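Local coordinates for hydrazine synthase subunit alpha (Candidatus Kuenenia stuttgartiensis, PDB 5C2V), which condenses hydroxylamine with ammonia to form hydrazine, as a subunit of the anammox hydrazine synthase complex that carries two c-type hemes, at residues 270-275 with 319-324; 297-302 with 313-318. All blocks are in the same frame, centred on the assembly; numbering follows the deposited sequence.

Contact 1 (270-275 with 319-324); sequences RPIYGN and DAPFNK. With HEC (heme c), chain B.
Tyr273 presents the edge of its ring to Asn323, whose OD1 lies near the ring plane, while Pro321 O and the Phe322 carbonyl carbon approach obliquely. The Asn323 amide stands 83° from that ring, and Tyr273 OH donates a hydrogen bond to OD1; its 2.5 Å length is doubtful at this resolution. The hydroxyl also accepts from Ile280 N, so the end of the ring is gripped twice. CG is anti to the backbone N (chi1 -167°), on a side chain that starts toward the loop; Tyr273 CD1 lies 3.7 Å from Pro321 O, an oxygen that takes a hydrogen bond from Arg565 NH2. Beside it, Ile272 CG2 meets Pro321 CB at 3.6 Å, the two side chains crossing obliquely.

Pro271, earlier on strand 270-273, packs CG 3.5 Å from heme CBA, and Asn275, just past the strand's end, donates from ND2 to heme O2A (3.0 Å) through a bent bond of 137°. Ile272 and Tyr273 form a classic beta bulge opposite Ile259, and Pro321 centres an inverse gamma turn. The Tyr273-Asn323 bond and Ile272-Pro321 packing make an inter-blade contact of the beta-propeller, in which one blade's outermost strand meets the next blade's last loop beside the heme pocket.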
loop_
_atom_site.group_PDB
_atom_site.type_symbol
_atom_site.label_atom_id
_atom_site.label_comp_id
_atom_site.label_asym_id
_atom_site.label_seq_id
_atom_site.Cartn_x
_atom_site.Cartn_y
_atom_site.Cartn_z
ATOM N N ARG D 270 19.768 -14.477 6.170
ATOM C CA ARG D 270 19.613 -13.386 5.213
ATOM C C ARG D 270 18.340 -13.577 4.391
ATOM O O ARG D 270 17.942 -14.708 4.112
ATOM C CB ARG D 270 20.837 -13.297 4.297
ATOM C CG ARG D 270 21.056 -14.526 3.435
ATOM C CD ARG D 270 22.360 -14.453 2.658
ATOM N NE ARG D 270 22.471 -15.538 1.686
ATOM C CZ ARG D 270 22.112 -15.437 0.410
ATOM N NH1 ARG D 270 21.619 -14.297 -0.055
ATOM N NH2 ARG D 270 22.247 -16.477 -0.404
ATOM N N PRO D 271 17.695 -12.467 3.998
ATOM C CA PRO D 271 16.444 -12.536 3.232
ATOM C C PRO D 271 16.658 -12.961 1.785
ATOM O O PRO D 271 17.709 -12.679 1.208
ATOM C CB PRO D 271 15.923 -11.101 3.295
ATOM C CG PRO D 271 17.156 -10.277 3.410
ATOM C CD PRO D 271 18.083 -11.075 4.285
ATOM N N ILE D 272 15.665 -13.630 1.209
ATOM C CA ILE D 272 15.709 -13.997 -0.201
ATOM C C ILE D 272 14.644 -13.224 -0.969
ATOM O O ILE D 272 14.969 -12.441 -1.861
ATOM C CB ILE D 272 15.518 -15.512 -0.409
ATOM C CG1 ILE D 272 16.701 -16.279 0.182
ATOM C CG2 ILE D 272 15.371 -15.835 -1.887
ATOM C CD1 ILE D 272 18.030 -15.952 -0.470
ATOM N N TYR D 273 13.373 -13.444 -0.641
ATOM C CA TYR D 273 12.306 -12.692 -1.301
ATOM C C TYR D 273 11.070 -12.485 -0.425
ATOM O O TYR D 273 10.689 -13.363 0.348
ATOM C CB TYR D 273 11.901 -13.393 -2.600
ATOM C CG TYR D 273 11.041 -12.548 -3.512
ATOM C CD1 TYR D 273 11.598 -11.531 -4.278
ATOM C CD2 TYR D 273 9.672 -12.768 -3.613
ATOM C CE1 TYR D 273 10.817 -10.755 -5.115
ATOM C CE2 TYR D 273 8.884 -11.996 -4.448
ATOM C CZ TYR D 273 9.462 -10.992 -5.196
ATOM O OH TYR D 273 8.682 -10.222 -6.028
ATOM N N GLY D 274 10.448 -11.315 -0.558
ATOM C CA GLY D 274 9.149 -11.067 0.044
ATOM C C GLY D 274 9.071 -10.180 1.277
ATOM O O GLY D 274 7.972 -9.891 1.749
ATOM N N ASN D 275 10.210 -9.760 1.820
ATOM C CA ASN D 275 10.196 -8.950 3.039
ATOM C C ASN D 275 10.322 -7.437 2.840
ATOM O O ASN D 275 10.186 -6.673 3.796
ATOM C CB ASN D 275 11.316 -9.412 3.974
ATOM C CG ASN D 275 11.137 -8.910 5.394
ATOM O OD1 ASN D 275 10.231 -9.342 6.105
ATOM N ND2 ASN D 275 11.999 -7.991 5.812
ATOM N N ASP D 319 18.837 -18.057 -8.319
ATOM C CA ASP D 319 20.061 -17.347 -8.669
ATOM C C ASP D 319 19.886 -15.837 -8.536
ATOM O O ASP D 319 20.753 -15.150 -7.993
ATOM C CB ASP D 319 20.498 -17.705 -10.091
ATOM C CG ASP D 319 20.845 -19.174 -10.241
ATOM O OD1 ASP D 319 21.259 -19.793 -9.239
ATOM O OD2 ASP D 319 20.704 -19.708 -11.361
ATOM N N ALA D 320 18.765 -15.327 -9.031
ATOM C CA ALA D 320 18.464 -13.902 -8.931
ATOM C C ALA D 320 17.037 -13.678 -8.442
ATOM O O ALA D 320 16.137 -13.415 -9.239
ATOM C CB ALA D 320 18.681 -13.220 -10.272
ATOM N N PRO D 321 16.826 -13.776 -7.120
ATOM C CA PRO D 321 15.494 -13.618 -6.528
ATOM C C PRO D 321 15.032 -12.165 -6.490
ATOM O O PRO D 321 15.136 -11.502 -5.457
ATOM C CB PRO D 321 15.676 -14.169 -5.113
ATOM C CG PRO D 321 17.109 -13.942 -4.808
ATOM C CD PRO D 321 17.845 -14.108 -6.108
ATOM N N PHE D 322 14.525 -11.681 -7.618
ATOM C CA PHE D 322 14.001 -10.325 -7.700
ATOM C C PHE D 322 12.658 -10.314 -8.425
ATOM O O PHE D 322 12.172 -11.356 -8.863
ATOM C CB PHE D 322 15.002 -9.407 -8.403
ATOM C CG PHE D 322 16.364 -9.406 -7.770
ATOM C CD1 PHE D 322 16.637 -8.592 -6.683
ATOM C CD2 PHE D 322 17.368 -10.227 -8.255
ATOM C CE1 PHE D 322 17.889 -8.593 -6.095
ATOM C CE2 PHE D 322 18.621 -10.234 -7.671
ATOM C CZ PHE D 322 18.881 -9.414 -6.589
ATOM N N ASN D 323 12.063 -9.132 -8.546
ATOM C CA ASN D 323 10.749 -8.995 -9.165
ATOM C C ASN D 323 10.751 -9.354 -10.647
ATOM O O ASN D 323 9.741 -9.811 -11.184
ATOM C CB ASN D 323 10.224 -7.571 -8.983
ATOM C CG ASN D 323 10.001 -7.213 -7.528
ATOM O OD1 ASN D 323 9.683 -8.073 -6.707
ATOM N ND2 ASN D 323 10.162 -5.936 -7.200
ATOM N N LYS D 324 11.887 -9.148 -11.304
ATOM C CA LYS D 324 11.995 -9.401 -12.737
ATOM C C LYS D 324 11.883 -10.890 -13.062
ATOM O O LYS D 324 11.501 -11.260 -14.172
ATOM C CB LYS D 324 13.311 -8.833 -13.281
ATOM C CG LYS D 324 14.563 -9.406 -12.635
ATOM C CD LYS D 324 15.817 -8.711 -13.144
ATOM C CE LYS D 324 15.849 -7.246 -12.731
ATOM N NZ LYS D 324 17.084 -6.560 -13.205
HETATM FE FE HEC B . 19.089 -4.376 8.945
HETATM C CHA HEC B . 15.943 -5.272 7.839
HETATM C CHB HEC B . 19.989 -7.683 9.008
HETATM C CHC HEC B . 22.094 -3.542 10.427
HETATM C CHD HEC B . 18.129 -1.088 9.099
HETATM N NA HEC B . 18.145 -6.142 8.502
HETATM C C1A HEC B . 16.842 -6.287 8.070
HETATM C C2A HEC B . 16.579 -7.699 7.896
HETATM C C3A HEC B . 17.689 -8.368 8.219
HETATM C C4A HEC B . 18.700 -7.403 8.607
HETATM C CMA HEC B . 17.873 -9.901 8.186
HETATM C CAA HEC B . 15.240 -8.308 7.426
HETATM C CBA HEC B . 15.307 -8.633 5.937
HETATM C CGA HEC B . 15.387 -7.372 5.115
HETATM O O1A HEC B . 16.272 -7.290 4.225
HETATM O O2A HEC B . 14.571 -6.446 5.347
HETATM N NB HEC B . 20.700 -5.439 9.728
HETATM C C1B HEC B . 20.939 -6.757 9.379
HETATM C C2B HEC B . 22.367 -6.985 9.465
HETATM C C3B HEC B . 22.951 -5.853 9.860
HETATM C C4B HEC B . 21.915 -4.851 10.033
HETATM C CMB HEC B . 23.090 -8.315 9.163
HETATM C CAB HEC B . 24.470 -5.661 10.076
HETATM C CBB HEC B . 24.760 -5.409 11.572
HETATM N NC HEC B . 19.977 -2.626 9.589
HETATM C C1C HEC B . 21.178 -2.526 10.266
HETATM C C2C HEC B . 21.348 -1.146 10.674
HETATM C C3C HEC B . 20.211 -0.499 10.405
HETATM C C4C HEC B . 19.352 -1.397 9.654
HETATM C CMC HEC B . 22.484 -0.616 11.578
HETATM C CAC HEC B . 19.926 0.984 10.725
HETATM C CBC HEC B . 18.790 1.076 11.768
HETATM N ND HEC B . 17.310 -3.343 8.543
HETATM C C1D HEC B . 17.167 -1.965 8.659
HETATM C C2D HEC B . 15.837 -1.587 8.242
HETATM C C3D HEC B . 15.155 -2.900 7.842
HETATM C C4D HEC B . 16.141 -3.930 8.067
HETATM C CMD HEC B . 15.245 -0.161 8.203
HETATM C CAD HEC B . 13.716 -3.098 7.321
HETATM C CBD HEC B . 12.740 -2.735 8.433
HETATM C CGD HEC B . 11.330 -2.889 7.936
HETATM O O1D HEC B . 10.402 -2.444 8.656
HETATM O O2D HEC B . 11.135 -3.446 6.823
#

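Contact 2 (297-302 with 313-318); sequences KIVYVE and LAAVSW
Tyr300 and Ala314 form one apolar centre of this strand pair: Ala314 CB sits over a face of the Tyr300 ring, a CH-pi contact 3.9 Å from its centroid. CG stands between the backbone N and the carbonyl carbon (chi1 61°), the crowded position, and the end of the side chain comes nearer to strand 312-317 than its start. On the same face of the sheet, Ile298 CB meets Val316 CG2 at 4.2 Å. Past the strand's end, the Trp318 indole offers its edge to Ile298 CD1, 3.6 Å from CE3. The opposite face carries Val299 CG2 against Ala315 CB (4.1 Å) and Val301 CG2 against Leu313 CD2 (4.1 Å), with Pro340 of strand 336-342 packed on Val301 and Leu313.

Backbone bonds hold these layers in register. Tyr300 and Ala314 exchange two nearly straight ones, Tyr300 N to Ala314 O (2.9 Å, 173°) and Ala314 N to Tyr300 O in return, while those joining Ile298 and Val316 are more bent. Ala315 CA adds a CA-H...O contact to Ile298 O at 3.1 Å.

Outward lie the charges. Glu302 passes its CB and OE1 beside Ala314 CB, then pairs with Lys328 and takes a hydrogen bond from Tyr326; at the other end, Lys297 leads away to a salt bridge with Glu327. Both lysine and glutamate partners belong to strand 327-328 of the same sheet. This is an antiparallel beta hairpin, forming the two central strands of a four-stranded propeller blade.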
loop_
_atom_site.group_PDB
_atom_site.type_symbol
_atom_site.label_atom_id
_atom_site.label_comp_id
_atom_site.label_asym_id
_atom_site.label_seq_id
_atom_site.Cartn_x
_atom_site.Cartn_y
_atom_site.Cartn_z
ATOM N N LYS D 297 14.562 -22.701 -9.864
ATOM C CA LYS D 297 13.525 -21.777 -9.427
ATOM C C LYS D 297 13.034 -22.127 -8.032
ATOM O O LYS D 297 12.761 -23.289 -7.734
ATOM C CB LYS D 297 12.345 -21.786 -10.402
ATOM C CG LYS D 297 12.667 -21.273 -11.794
ATOM C CD LYS D 297 11.436 -21.318 -12.685
ATOM C CE LYS D 297 11.735 -20.775 -14.072
ATOM N NZ LYS D 297 10.541 -20.842 -14.960
ATOM N N ILE D 298 12.918 -21.118 -7.177
ATOM C CA ILE D 298 12.270 -21.310 -5.894
ATOM C C ILE D 298 10.774 -21.307 -6.143
ATOM O O ILE D 298 10.212 -20.305 -6.590
ATOM C CB ILE D 298 12.631 -20.207 -4.879
ATOM C CG1 ILE D 298 14.147 -20.110 -4.697
ATOM C CG2 ILE D 298 11.943 -20.465 -3.545
ATOM C CD1 ILE D 298 14.577 -18.990 -3.773
ATOM N N VAL D 299 10.139 -22.435 -5.850
ATOM C CA VAL D 299 8.708 -22.596 -6.055
ATOM C C VAL D 299 8.034 -22.733 -4.704
ATOM O O VAL D 299 8.392 -23.602 -3.909
ATOM C CB VAL D 299 8.386 -23.825 -6.927
ATOM C CG1 VAL D 299 6.883 -24.058 -6.984
ATOM C CG2 VAL D 299 8.959 -23.651 -8.324
ATOM N N TYR D 300 7.064 -21.868 -4.439
ATOM C CA TYR D 300 6.451 -21.827 -3.123
ATOM C C TYR D 300 4.945 -21.627 -3.184
ATOM O O TYR D 300 4.395 -21.180 -4.194
ATOM C CB TYR D 300 7.090 -20.722 -2.278
ATOM C CG TYR D 300 6.933 -19.323 -2.840
ATOM C CD1 TYR D 300 7.734 -18.878 -3.886
ATOM C CD2 TYR D 300 6.002 -18.442 -2.309
ATOM C CE1 TYR D 300 7.600 -17.599 -4.394
ATOM C CE2 TYR D 300 5.861 -17.161 -2.811
ATOM C CZ TYR D 300 6.663 -16.745 -3.854
ATOM O OH TYR D 300 6.526 -15.473 -4.357
ATOM N N VAL D 301 4.291 -21.969 -2.081
ATOM C CA VAL D 301 2.861 -21.770 -1.940
ATOM C C VAL D 301 2.593 -20.347 -1.481
ATOM O O VAL D 301 3.038 -19.930 -0.403
ATOM C CB VAL D 301 2.240 -22.758 -0.934
ATOM C CG1 VAL D 301 0.816 -22.347 -0.592
ATOM C CG2 VAL D 301 2.281 -24.173 -1.487
ATOM N N GLU D 302 1.874 -19.609 -2.320
ATOM C CA GLU D 302 1.463 -18.256 -1.993
ATOM C C GLU D 302 -0.005 -18.278 -1.590
ATOM O O GLU D 302 -0.892 -18.439 -2.430
ATOM C CB GLU D 302 1.691 -17.324 -3.184
ATOM C CG GLU D 302 1.696 -15.846 -2.841
ATOM C CD GLU D 302 1.913 -14.974 -4.062
ATOM O OE1 GLU D 302 3.035 -14.452 -4.235
ATOM O OE2 GLU D 302 0.959 -14.813 -4.852
ATOM N N LEU D 313 0.426 -21.142 -6.590
ATOM C CA LEU D 313 1.847 -21.445 -6.714
ATOM C C LEU D 313 2.609 -20.289 -7.354
ATOM O O LEU D 313 2.266 -19.839 -8.447
ATOM C CB LEU D 313 2.059 -22.722 -7.535
ATOM C CG LEU D 313 1.579 -24.042 -6.930
ATOM C CD1 LEU D 313 1.907 -25.202 -7.857
ATOM C CD2 LEU D 313 2.194 -24.260 -5.556
ATOM N N ALA D 314 3.643 -19.815 -6.669
ATOM C CA ALA D 314 4.469 -18.732 -7.193
ATOM C C ALA D 314 5.925 -19.170 -7.294
ATOM O O ALA D 314 6.338 -20.128 -6.640
ATOM C CB ALA D 314 4.343 -17.495 -6.321
ATOM N N ALA D 315 6.704 -18.473 -8.115
ATOM C CA ALA D 315 8.100 -18.842 -8.309
ATOM C C ALA D 315 9.015 -17.641 -8.540
ATOM O O ALA D 315 8.650 -16.690 -9.233
ATOM C CB ALA D 315 8.223 -19.817 -9.473
ATOM N N VAL D 316 10.207 -17.699 -7.951
ATOM C CA VAL D 316 11.254 -16.711 -8.212
ATOM C C VAL D 316 12.601 -17.417 -8.320
ATOM O O VAL D 316 12.920 -18.269 -7.495
ATOM C CB VAL D 316 11.326 -15.620 -7.115
ATOM C CG1 VAL D 316 10.170 -14.643 -7.247
ATOM C CG2 VAL D 316 11.350 -16.245 -5.726
ATOM N N SER D 317 13.385 -17.067 -9.336
ATOM C CA SER D 317 14.665 -17.730 -9.581
ATOM C C SER D 317 15.583 -17.655 -8.363
ATOM O O SER D 317 15.738 -16.596 -7.758
ATOM C CB SER D 317 15.366 -17.118 -10.794
ATOM O OG SER D 317 16.003 -15.899 -10.454
ATOM N N TRP D 318 16.179 -18.789 -8.006
ATOM C CA TRP D 318 17.075 -18.850 -6.857
ATOM C C TRP D 318 18.338 -18.031 -7.088
ATOM O O TRP D 318 18.847 -17.387 -6.169
ATOM C CB TRP D 318 17.448 -20.300 -6.541
ATOM C CG TRP D 318 18.726 -20.415 -5.769
ATOM C CD1 TRP D 318 19.952 -20.751 -6.263
ATOM C CD2 TRP D 318 18.910 -20.172 -4.369
ATOM N NE1 TRP D 318 20.887 -20.741 -5.256
ATOM C CE2 TRP D 318 20.272 -20.389 -4.084
ATOM C CE3 TRP D 318 18.054 -19.798 -3.330
ATOM C CZ2 TRP D 318 20.798 -20.244 -2.803
ATOM C CZ3 TRP D 318 18.579 -19.655 -2.057
ATOM C CH2 TRP D 318 19.938 -19.877 -1.805
#

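Read from the N terminus, the chain finishes one propeller blade with strand 270-273, then starts the next with 285-291. Strand 297-303 follows and turns back into 312-317, so contact 2 closes a short hairpin loop. The chain runs straight on into 319-324, and contact 1 returns it to 270-275, closing a larger loop of 43 residues within which contact 2 is wholly nested. The two touch directly: Ile272 CG2 lies 3.8 Å from Ile298 CD1, and Tyr273 CE2 lies 4.1 Å from Val316 CG1. Contact 2 thus builds the interior of one blade, and contact 1 ties that blade to its predecessor, near the beta subunit.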